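Local coordinates for 361aa long hypothetical D-aminopeptidase (Pyrococcus horikoshii, PDB 2DRH) that probably acts as an aminopeptidase, removing residues from the amino end of peptides, at the interface of chains A and B. Residues are numbered along the deposited sequence; one frame, centred on the assembly and turned at random. Chains: chain A/B, 361aa long hypothetical D-aminopeptidase.

The interface of chains A and B. Residues chain A 199, 249, 301-304; chain B 296-298.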
loop_
_atom_site.group_PDB
_atom_site.type_symbol
_atom_site.label_atom_id
_atom_site.label_comp_id
_atom_site.label_asym_id
_atom_site.label_seq_id
_atom_site.Cartn_x
_atom_site.Cartn_y
_atom_site.Cartn_z
ATOM N N TYR A 199 11.551 0.997 28.148
ATOM C CA TYR A 199 11.929 0.941 26.741
ATOM C C TYR A 199 12.256 2.365 26.308
ATOM O O TYR A 199 11.639 3.326 26.775
ATOM C CB TYR A 199 10.786 0.391 25.882
ATOM C CG TYR A 199 10.418 -1.051 26.152
ATOM C CD1 TYR A 199 11.283 -2.089 25.812
ATOM C CD2 TYR A 199 9.193 -1.378 26.737
ATOM C CE1 TYR A 199 10.936 -3.420 26.044
ATOM C CE2 TYR A 199 8.839 -2.700 26.974
ATOM C CZ TYR A 199 9.713 -3.718 26.623
ATOM O OH TYR A 199 9.353 -5.034 26.833
ATOM N N PRO A 249 10.770 -4.802 21.556
ATOM C CA PRO A 249 10.591 -5.883 20.581
ATOM C C PRO A 249 9.324 -5.657 19.755
ATOM O O PRO A 249 8.225 -5.573 20.300
ATOM C CB PRO A 249 10.504 -7.128 21.462
ATOM C CG PRO A 249 9.850 -6.607 22.703
ATOM C CD PRO A 249 10.597 -5.303 22.931
ATOM N N LYS A 301 10.682 -11.868 19.350
ATOM C CA LYS A 301 10.134 -11.297 20.575
ATOM C C LYS A 301 9.303 -10.115 20.100
ATOM O O LYS A 301 9.748 -9.361 19.236
ATOM C CB LYS A 301 11.245 -10.790 21.499
ATOM C CG LYS A 301 12.139 -11.879 22.088
ATOM C CD LYS A 301 13.261 -11.271 22.929
ATOM C CE LYS A 301 14.098 -10.300 22.098
ATOM N NZ LYS A 301 15.242 -9.709 22.848
ATOM N N ALA A 302 8.108 -9.952 20.657
ATOM C CA ALA A 302 7.244 -8.855 20.250
ATOM C C ALA A 302 6.159 -8.520 21.264
ATOM O O ALA A 302 5.522 -9.403 21.839
ATOM C CB ALA A 302 6.603 -9.180 18.904
ATOM N N LEU A 303 5.955 -7.227 21.469
ATOM C CA LEU A 303 4.932 -6.744 22.383
ATOM C C LEU A 303 3.573 -6.845 21.711
ATOM O O LEU A 303 3.446 -6.596 20.512
ATOM C CB LEU A 303 5.190 -5.279 22.741
ATOM C CG LEU A 303 6.464 -4.951 23.524
ATOM C CD1 LEU A 303 6.727 -3.462 23.464
ATOM C CD2 LEU A 303 6.318 -5.422 24.964
ATOM N N PRO A 304 2.537 -7.225 22.472
ATOM C CA PRO A 304 1.201 -7.327 21.881
ATOM C C PRO A 304 0.742 -5.916 21.536
ATOM O O PRO A 304 0.927 -4.993 22.326
ATOM C CB PRO A 304 0.376 -7.950 23.003
ATOM C CG PRO A 304 1.054 -7.423 24.237
ATOM C CD PRO A 304 2.510 -7.599 23.897
ATOM N N GLU B 296 1.906 -9.430 28.088
ATOM C CA GLU B 296 3.344 -9.603 28.241
ATOM C C GLU B 296 4.002 -9.893 26.901
ATOM O O GLU B 296 3.347 -10.352 25.964
ATOM C CB GLU B 296 3.639 -10.764 29.197
ATOM C CG GLU B 296 2.937 -10.679 30.541
ATOM C CD GLU B 296 3.274 -9.416 31.304
ATOM O OE1 GLU B 296 4.469 -9.065 31.385
ATOM O OE2 GLU B 296 2.341 -8.778 31.836
ATOM N N VAL B 297 5.302 -9.635 26.814
ATOM C CA VAL B 297 6.040 -9.900 25.590
ATOM C C VAL B 297 5.770 -11.335 25.164
ATOM O O VAL B 297 5.689 -12.231 26.006
ATOM C CB VAL B 297 7.560 -9.746 25.796
ATOM C CG1 VAL B 297 8.300 -10.238 24.563
ATOM C CG2 VAL B 297 7.904 -8.296 26.074
ATOM N N ILE B 298 5.628 -11.554 23.863
ATOM C CA ILE B 298 5.382 -12.896 23.356
ATOM C C ILE B 298 6.471 -13.308 22.378
ATOM O O ILE B 298 7.315 -12.500 21.981
ATOM C CB ILE B 298 4.021 -13.000 22.617
ATOM C CG1 ILE B 298 3.997 -12.035 21.426
ATOM C CG2 ILE B 298 2.876 -12.718 23.585
ATOM C CD1 ILE B 298 2.766 -12.162 20.546
#
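A:Ala302 and B:Ile298 face each other as an antiparallel beta bridge, each backbone giving its N-H to the other's carbonyl in a closed pair of hydrogen bonds, 3.0 Å from B:Ile298 N to A:Ala302 O and 3.0 Å from A:Ala302 N to B:Ile298 O.

Just ahead of this bridge, B:Val297 pushes its side chain into chain A and has more surface hidden than any other residue here. Its two methyls do different jobs. CG1, anti to the backbone N (chi1 171°), lies alongside the backbone of A:Ala302, 3.9 Å from its N. That rotation turns CG2 deeper, against the tip of A:Leu303, where it meets CD2 at a tight 3.5 Å. The same methyl touches the tyrosine hydroxyl, A:Tyr199 OH, at 3.6 Å; the ring reaches it tip first from strand 198-207, and the contact is van der Waals in kind. A:Pro249 borders the methyl more loosely, its CG 4.2 Å from CG2. An alanine in place of B:Val297 would probably open a gap over A:Leu303 CD2 and the phenol tip of A:Tyr199, both losing the methyl that rests on them.

On the other side of B:Val297 along chain B, the ring of A:Pro304 rests its CD against the carbonyl of B:Glu296, 3.5 Å from O. B:Ile298 itself is tied to chain A chiefly through its backbone.

Strand 298-302 of each subunit is thus paired with its counterpart at the strand ends, and the valine packs against A:Leu303, A:Tyr199 and A:Pro249 beside the bridge. The two-fold repeats the patch with chains exchanged, so it likely helps hold two subunits of the deposited tetramer together.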